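Local coordinates for dTDP-4-amino-4,6-dideoxyglucose formyltransferase (PDB 6V2T), which probably transfers a formyl group from a folate cofactor to the sugar amino group of dTDP-4-amino-4,6-dideoxyglucose, a step linked to O-antigen synthesis, at residues M23-I28 with V89-L94; K161-F166 with E176-T181. One frame throughout, in Å; residues are numbered along the deposited sequence.

Contact 1. Residues M23-I28 with V89-L94; sequences MMHVLI and VEHYEL
His25 meets Glu93 through both its backbone and its ring. Its amide N donates to Glu93 OE1 at 2.9 Å in an almost straight bond, and its carbonyl O accepts from Glu93 N at 3.0 Å, so one residue of the strand is gripped at both polar atoms by one residue of the loop. Glu93 reaches back because its chain bends at chi2 (68°), and OE1 also takes a weak bond from His25 ND1 at 3.3 Å. A bound water lies at the edge of the imidazole, in its plane, paired with His25 ND1; it donates to Glu93 OE2 and to His91 O, which ties the ring to the end of helix 82-91. The CD2-NE2 side of His91 reaches over one face of the His25 ring near its rim, the planes inclined obliquely at 40°.

Tyr92, the first residue to leave helical geometry, turns its ring flat against Leu27. Leu27 CB stands over the ring centre, 3.5 Å from the centroid in a CH-pi contact, while the Tyr92 hydroxyl is bonded to Asp56 on strand 53-60, across strand 24-30 from strand 94-98. Beyond it Leu94 enters the sheet: Leu27 N donates to Leu94 O at 2.9 Å, and Leu94 lies side by side with Val26, its CD2 4.1 Å from Val26 CG1. The amide N of Leu94 is buried without a partner in the model. Strand 75-77, helix 82-91 and strand 94-98 make a beta-alpha-beta crossover that sets the last strand parallel beside strand 24-30, in a Rossmann-like sheet as in the N-terminal domain of formyltransferases.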
loop_
_atom_site.group_PDB
_atom_site.type_symbol
_atom_site.label_atom_id
_atom_site.label_comp_id
_atom_site.label_asym_id
_atom_site.label_seq_id
_atom_site.Cartn_x
_atom_site.Cartn_y
_atom_site.Cartn_z
ATOM N N MET B 23 -24.019 -43.587 14.664
ATOM C CA MET B 23 -23.054 -42.473 14.525
ATOM C C MET B 23 -23.222 -41.838 13.134
ATOM O O MET B 23 -23.145 -42.559 12.111
ATOM C CB MET B 23 -21.624 -42.996 14.736
ATOM C CG MET B 23 -20.523 -41.925 14.733
ATOM S SD MET B 23 -20.755 -40.572 15.901
ATOM C CE MET B 23 -20.887 -41.443 17.465
ATOM N N MET B 24 -23.457 -40.535 13.109
ATOM C CA MET B 24 -23.336 -39.724 11.869
ATOM C C MET B 24 -21.882 -39.274 11.684
ATOM O O MET B 24 -21.329 -38.699 12.628
ATOM C CB MET B 24 -24.227 -38.494 11.940
ATOM C CG MET B 24 -24.384 -37.832 10.558
ATOM S SD MET B 24 -25.021 -36.242 10.851
ATOM C CE MET B 24 -25.344 -35.742 9.155
ATOM N N HIS B 25 -21.319 -39.554 10.509
ATOM C CA HIS B 25 -19.990 -39.110 10.022
ATOM C C HIS B 25 -20.166 -37.916 9.078
ATOM O O HIS B 25 -20.884 -38.061 8.067
ATOM C CB HIS B 25 -19.295 -40.284 9.330
ATOM C CG HIS B 25 -19.358 -41.522 10.164
ATOM N ND1 HIS B 25 -20.231 -42.556 9.891
ATOM C CD2 HIS B 25 -18.715 -41.855 11.304
ATOM C CE1 HIS B 25 -20.092 -43.495 10.807
ATOM N NE2 HIS B 25 -19.172 -43.085 11.688
ATOM N N VAL B 26 -19.556 -36.784 9.417
ATOM C CA VAL B 26 -19.535 -35.546 8.583
ATOM C C VAL B 26 -18.108 -35.334 8.093
ATOM O O VAL B 26 -17.181 -35.322 8.961
ATOM C CB VAL B 26 -20.047 -34.327 9.365
ATOM C CG1 VAL B 26 -19.837 -33.034 8.591
ATOM C CG2 VAL B 26 -21.493 -34.500 9.800
ATOM N N LEU B 27 -17.922 -35.216 6.771
ATOM C CA LEU B 27 -16.608 -34.921 6.158
ATOM C C LEU B 27 -16.505 -33.418 5.856
ATOM O O LEU B 27 -17.325 -32.861 5.076
ATOM C CB LEU B 27 -16.373 -35.770 4.909
ATOM C CG LEU B 27 -15.117 -35.392 4.119
ATOM C CD1 LEU B 27 -13.865 -35.754 4.917
ATOM C CD2 LEU B 27 -15.101 -36.071 2.759
ATOM N N ILE B 28 -15.486 -32.769 6.418
ATOM C CA ILE B 28 -15.201 -31.343 6.132
ATOM C C ILE B 28 -13.984 -31.303 5.212
ATOM O O ILE B 28 -12.908 -31.820 5.594
ATOM C CB ILE B 28 -15.116 -30.554 7.447
ATOM C CG1 ILE B 28 -16.471 -30.622 8.163
ATOM C CG2 ILE B 28 -14.686 -29.118 7.203
ATOM C CD1 ILE B 28 -16.405 -30.225 9.594
ATOM N N VAL B 89 -18.909 -41.633 -0.393
ATOM C CA VAL B 89 -20.299 -42.128 -0.586
ATOM C C VAL B 89 -20.549 -43.300 0.364
ATOM O O VAL B 89 -21.647 -43.376 0.934
ATOM C CB VAL B 89 -20.570 -42.538 -2.042
ATOM C CG1 VAL B 89 -21.919 -43.216 -2.143
ATOM C CG2 VAL B 89 -20.483 -41.356 -3.003
ATOM N N GLU B 90 -19.551 -44.175 0.512
ATOM C CA GLU B 90 -19.553 -45.331 1.445
ATOM C C GLU B 90 -19.713 -44.858 2.901
ATOM O O GLU B 90 -20.568 -45.407 3.596
ATOM C CB GLU B 90 -18.266 -46.136 1.220
ATOM C CG GLU B 90 -18.022 -47.242 2.233
ATOM C CD GLU B 90 -19.144 -48.257 2.339
ATOM O OE1 GLU B 90 -19.953 -48.356 1.388
ATOM O OE2 GLU B 90 -19.212 -48.946 3.377
ATOM N N HIS B 91 -18.941 -43.872 3.358
ATOM C CA HIS B 91 -18.652 -43.644 4.795
ATOM C C HIS B 91 -19.395 -42.436 5.380
ATOM O O HIS B 91 -19.606 -42.414 6.605
ATOM C CB HIS B 91 -17.133 -43.486 4.980
ATOM C CG HIS B 91 -16.678 -43.690 6.388
ATOM N ND1 HIS B 91 -16.349 -44.941 6.885
ATOM C CD2 HIS B 91 -16.511 -42.812 7.409
ATOM C CE1 HIS B 91 -15.992 -44.820 8.153
ATOM N NE2 HIS B 91 -16.086 -43.521 8.497
ATOM N N TYR B 92 -19.722 -41.414 4.587
ATOM C CA TYR B 92 -20.201 -40.130 5.147
ATOM C C TYR B 92 -21.690 -39.907 4.861
ATOM O O TYR B 92 -22.190 -40.188 3.781
ATOM C CB TYR B 92 -19.323 -38.986 4.640
ATOM C CG TYR B 92 -17.924 -39.048 5.187
ATOM C CD1 TYR B 92 -17.645 -38.593 6.462
ATOM C CD2 TYR B 92 -16.888 -39.579 4.434
ATOM C CE1 TYR B 92 -16.358 -38.648 6.977
ATOM C CE2 TYR B 92 -15.591 -39.639 4.933
ATOM C CZ TYR B 92 -15.333 -39.182 6.212
ATOM O OH TYR B 92 -14.071 -39.239 6.720
ATOM N N GLU B 93 -22.379 -39.335 5.831
ATOM C CA GLU B 93 -23.800 -38.926 5.661
ATOM C C GLU B 93 -23.870 -37.505 5.080
ATOM O O GLU B 93 -24.934 -37.131 4.510
ATOM C CB GLU B 93 -24.520 -39.007 7.004
ATOM C CG GLU B 93 -24.874 -40.427 7.390
ATOM C CD GLU B 93 -23.696 -41.339 7.706
ATOM O OE1 GLU B 93 -22.803 -40.940 8.502
ATOM O OE2 GLU B 93 -23.680 -42.433 7.159
ATOM N N LEU B 94 -22.834 -36.706 5.298
ATOM C CA LEU B 94 -22.799 -35.276 4.885
ATOM C C LEU B 94 -21.375 -34.869 4.523
ATOM O O LEU B 94 -20.476 -35.177 5.301
ATOM C CB LEU B 94 -23.315 -34.419 6.036
ATOM C CG LEU B 94 -23.156 -32.910 5.845
ATOM C CD1 LEU B 94 -24.022 -32.426 4.666
ATOM C CD2 LEU B 94 -23.515 -32.149 7.115
HETATM O O HOH W 1 -21.610 -43.583 8.047
#

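Contact 2. Residues K161-F166 with E176-T181; sequences KEVPIF and ERVQQT
Strand 161-163 and helix 176-181 run nearly antiparallel, their N-to-C directions 155° apart and their axes 8.8 Å from each other at closest approach. The backbones draw nearest where Val163 faces Val178, with CA atoms 6.4 Å apart, and the chain then continues past the helix as an extended segment through Phe166.

Val163 points at the helix and spreads its two methyls over different residues. CG1 slides alongside Thr181, 3.4 Å from its OG1, whereas CG2 packs on Val178 CG2 at 3.6 Å, the two valines crossing at about a right angle. The methyl of Thr181 turns the other way along the strand and rests on Lys161, its CG2 3.8 Å from Lys161 CB.

Arg177 buries more area here than any other residue. Its chain leaves the helix with CG anti to the backbone N (chi1 -171°), passes the CD-CG side of the Pro164 ring, crossing it obliquely, and bends at chi3, which brings the guanidinium to residues Pro164 to Phe166. There NH1 donates to Pro164 O at 2.9 Å, a bent bond with the donor tilted from the carbonyl plane. Phe166 presents its ring edge to one guanidinium face, CE2 standing over the group 3.5 Å from Arg177 CZ; with the planes 68° apart, this is not a stacked cation-pi pair. Asp169 adds a salt bridge to NH1 and accepts from Phe166 N, so the same carboxylate fixes both partners, and Trp168 stacks on the Phe166 ring.

Strand 157-163 is the outermost on its side of the main sheet, bonded through Lys161 and Val163 to strand 141-147, while helix 171-194 lies along it, running nearly antiparallel, and also meets that neighbour where Thr181 touches Cys143.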
loop_
_atom_site.group_PDB
_atom_site.type_symbol
_atom_site.label_atom_id
_atom_site.label_comp_id
_atom_site.label_asym_id
_atom_site.label_seq_id
_atom_site.Cartn_x
_atom_site.Cartn_y
_atom_site.Cartn_z
ATOM N N LYS B 161 -25.796 -14.063 4.290
ATOM C CA LYS B 161 -25.767 -12.699 4.860
ATOM C C LYS B 161 -24.864 -11.804 4.027
ATOM O O LYS B 161 -23.721 -12.179 3.757
ATOM C CB LYS B 161 -25.347 -12.759 6.330
ATOM C CG LYS B 161 -25.472 -11.407 7.044
ATOM C CD LYS B 161 -25.457 -11.456 8.568
ATOM C CE LYS B 161 -25.121 -12.819 9.158
ATOM N NZ LYS B 161 -24.919 -12.786 10.626
ATOM N N GLU B 162 -25.410 -10.675 3.605
ATOM C CA GLU B 162 -24.713 -9.624 2.855
ATOM C C GLU B 162 -23.788 -8.905 3.832
ATOM O O GLU B 162 -24.109 -8.828 5.026
ATOM C CB GLU B 162 -25.717 -8.680 2.222
ATOM C CG GLU B 162 -25.059 -7.502 1.530
ATOM C CD GLU B 162 -25.944 -6.719 0.587
ATOM O OE1 GLU B 162 -27.160 -6.948 0.616
ATOM O OE2 GLU B 162 -25.408 -5.934 -0.227
ATOM N N VAL B 163 -22.647 -8.459 3.343
ATOM C CA VAL B 163 -21.759 -7.545 4.099
ATOM C C VAL B 163 -21.637 -6.300 3.244
ATOM O O VAL B 163 -21.694 -6.361 2.001
ATOM C CB VAL B 163 -20.403 -8.179 4.476
ATOM C CG1 VAL B 163 -20.564 -9.571 5.044
ATOM C CG2 VAL B 163 -19.442 -8.190 3.312
ATOM N N PRO B 164 -21.552 -5.128 3.907
ATOM C CA PRO B 164 -21.411 -3.860 3.207
ATOM C C PRO B 164 -20.010 -3.771 2.594
ATOM O O PRO B 164 -19.093 -4.427 3.087
ATOM C CB PRO B 164 -21.623 -2.814 4.319
ATOM C CG PRO B 164 -21.146 -3.517 5.574
ATOM C CD PRO B 164 -21.511 -4.977 5.372
ATOM N N ILE B 165 -19.921 -3.049 1.486
ATOM C CA ILE B 165 -18.651 -2.575 0.876
ATOM C C ILE B 165 -18.594 -1.054 0.994
ATOM O O ILE B 165 -19.533 -0.391 0.525
ATOM C CB ILE B 165 -18.545 -3.009 -0.582
ATOM C CG1 ILE B 165 -18.656 -4.527 -0.701
ATOM C CG2 ILE B 165 -17.236 -2.492 -1.185
ATOM C CD1 ILE B 165 -18.484 -5.021 -2.099
ATOM N N PHE B 166 -17.485 -0.536 1.508
ATOM C CA PHE B 166 -17.245 0.921 1.609
ATOM C C PHE B 166 -16.332 1.380 0.471
ATOM O O PHE B 166 -15.569 0.538 -0.088
ATOM C CB PHE B 166 -16.732 1.226 3.011
ATOM C CG PHE B 166 -17.595 0.668 4.118
ATOM C CD1 PHE B 166 -18.883 1.141 4.317
ATOM C CD2 PHE B 166 -17.130 -0.327 4.955
ATOM C CE1 PHE B 166 -19.682 0.643 5.339
ATOM C CE2 PHE B 166 -17.933 -0.835 5.969
ATOM C CZ PHE B 166 -19.207 -0.354 6.162
ATOM N N GLU B 176 -11.988 -9.771 4.826
ATOM C CA GLU B 176 -11.959 -9.986 6.288
ATOM C C GLU B 176 -13.375 -9.834 6.857
ATOM O O GLU B 176 -13.697 -10.564 7.771
ATOM C CB GLU B 176 -10.952 -9.036 6.945
ATOM C CG GLU B 176 -9.520 -9.451 6.696
ATOM C CD GLU B 176 -8.423 -8.551 7.267
ATOM O OE1 GLU B 176 -8.682 -7.382 7.625
ATOM O OE2 GLU B 176 -7.297 -9.013 7.280
ATOM N N ARG B 177 -14.162 -8.886 6.353
ATOM C CA ARG B 177 -15.541 -8.643 6.827
ATOM C C ARG B 177 -16.402 -9.857 6.433
ATOM O O ARG B 177 -17.191 -10.325 7.251
ATOM C CB ARG B 177 -16.003 -7.306 6.261
ATOM C CG ARG B 177 -17.315 -6.786 6.820
ATOM C CD ARG B 177 -17.717 -5.445 6.242
ATOM N NE ARG B 177 -16.649 -4.472 6.352
ATOM C CZ ARG B 177 -16.084 -3.774 5.363
ATOM N NH1 ARG B 177 -16.471 -3.874 4.105
ATOM N NH2 ARG B 177 -15.078 -2.979 5.649
ATOM N N VAL B 178 -16.181 -10.420 5.251
ATOM C CA VAL B 178 -16.873 -11.653 4.789
ATOM C C VAL B 178 -16.494 -12.805 5.715
ATOM O O VAL B 178 -17.433 -13.500 6.190
ATOM C CB VAL B 178 -16.573 -11.962 3.312
ATOM C CG1 VAL B 178 -17.051 -13.342 2.911
ATOM C CG2 VAL B 178 -17.183 -10.901 2.422
ATOM N N GLN B 179 -15.207 -12.949 6.036
ATOM C CA GLN B 179 -14.724 -14.053 6.911
ATOM C C GLN B 179 -15.441 -13.960 8.261
ATOM O O GLN B 179 -15.842 -15.028 8.779
ATOM C CB GLN B 179 -13.208 -14.049 7.135
ATOM C CG GLN B 179 -12.364 -14.428 5.922
ATOM C CD GLN B 179 -10.880 -14.408 6.256
ATOM O OE1 GLN B 179 -10.265 -13.358 6.520
ATOM N NE2 GLN B 179 -10.273 -15.576 6.212
ATOM N N GLN B 180 -15.645 -12.749 8.790
ATOM C CA GLN B 180 -16.331 -12.570 10.107
ATOM C C GLN B 180 -17.785 -13.058 10.003
ATOM O O GLN B 180 -18.260 -13.743 10.925
ATOM C CB GLN B 180 -16.312 -11.115 10.574
ATOM C CG GLN B 180 -16.809 -10.961 12.007
ATOM C CD GLN B 180 -16.102 -11.880 12.981
ATOM O OE1 GLN B 180 -14.876 -11.829 13.137
ATOM N NE2 GLN B 180 -16.867 -12.756 13.619
ATOM N N THR B 181 -18.462 -12.683 8.923
ATOM C CA THR B 181 -19.854 -13.076 8.618
ATOM C C THR B 181 -19.951 -14.592 8.424
ATOM O O THR B 181 -20.992 -15.141 8.847
ATOM C CB THR B 181 -20.389 -12.257 7.441
ATOM O OG1 THR B 181 -20.803 -11.045 8.063
ATOM C CG2 THR B 181 -21.550 -12.900 6.725
#

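How the contacts relate
A seven-stranded mixed sheet joins the two contacts, which lie on opposite sides of the chain's centre, their own centres 30 Å apart and their nearest atoms about 14 Å apart. Contact 1 comes first along the chain, where strand 94-98 is added beside strand 24-30 in the parallel part; contact 2 follows in series, at the antiparallel edge strand 157-163. Helix 171-194 reaches both places: it supplies one segment of contact 2, and Val194 at its far end touches Met24 and Val26 of contact 1. Together they pair an added strand in the parallel part with a helix laid along the edge strand of one sheet.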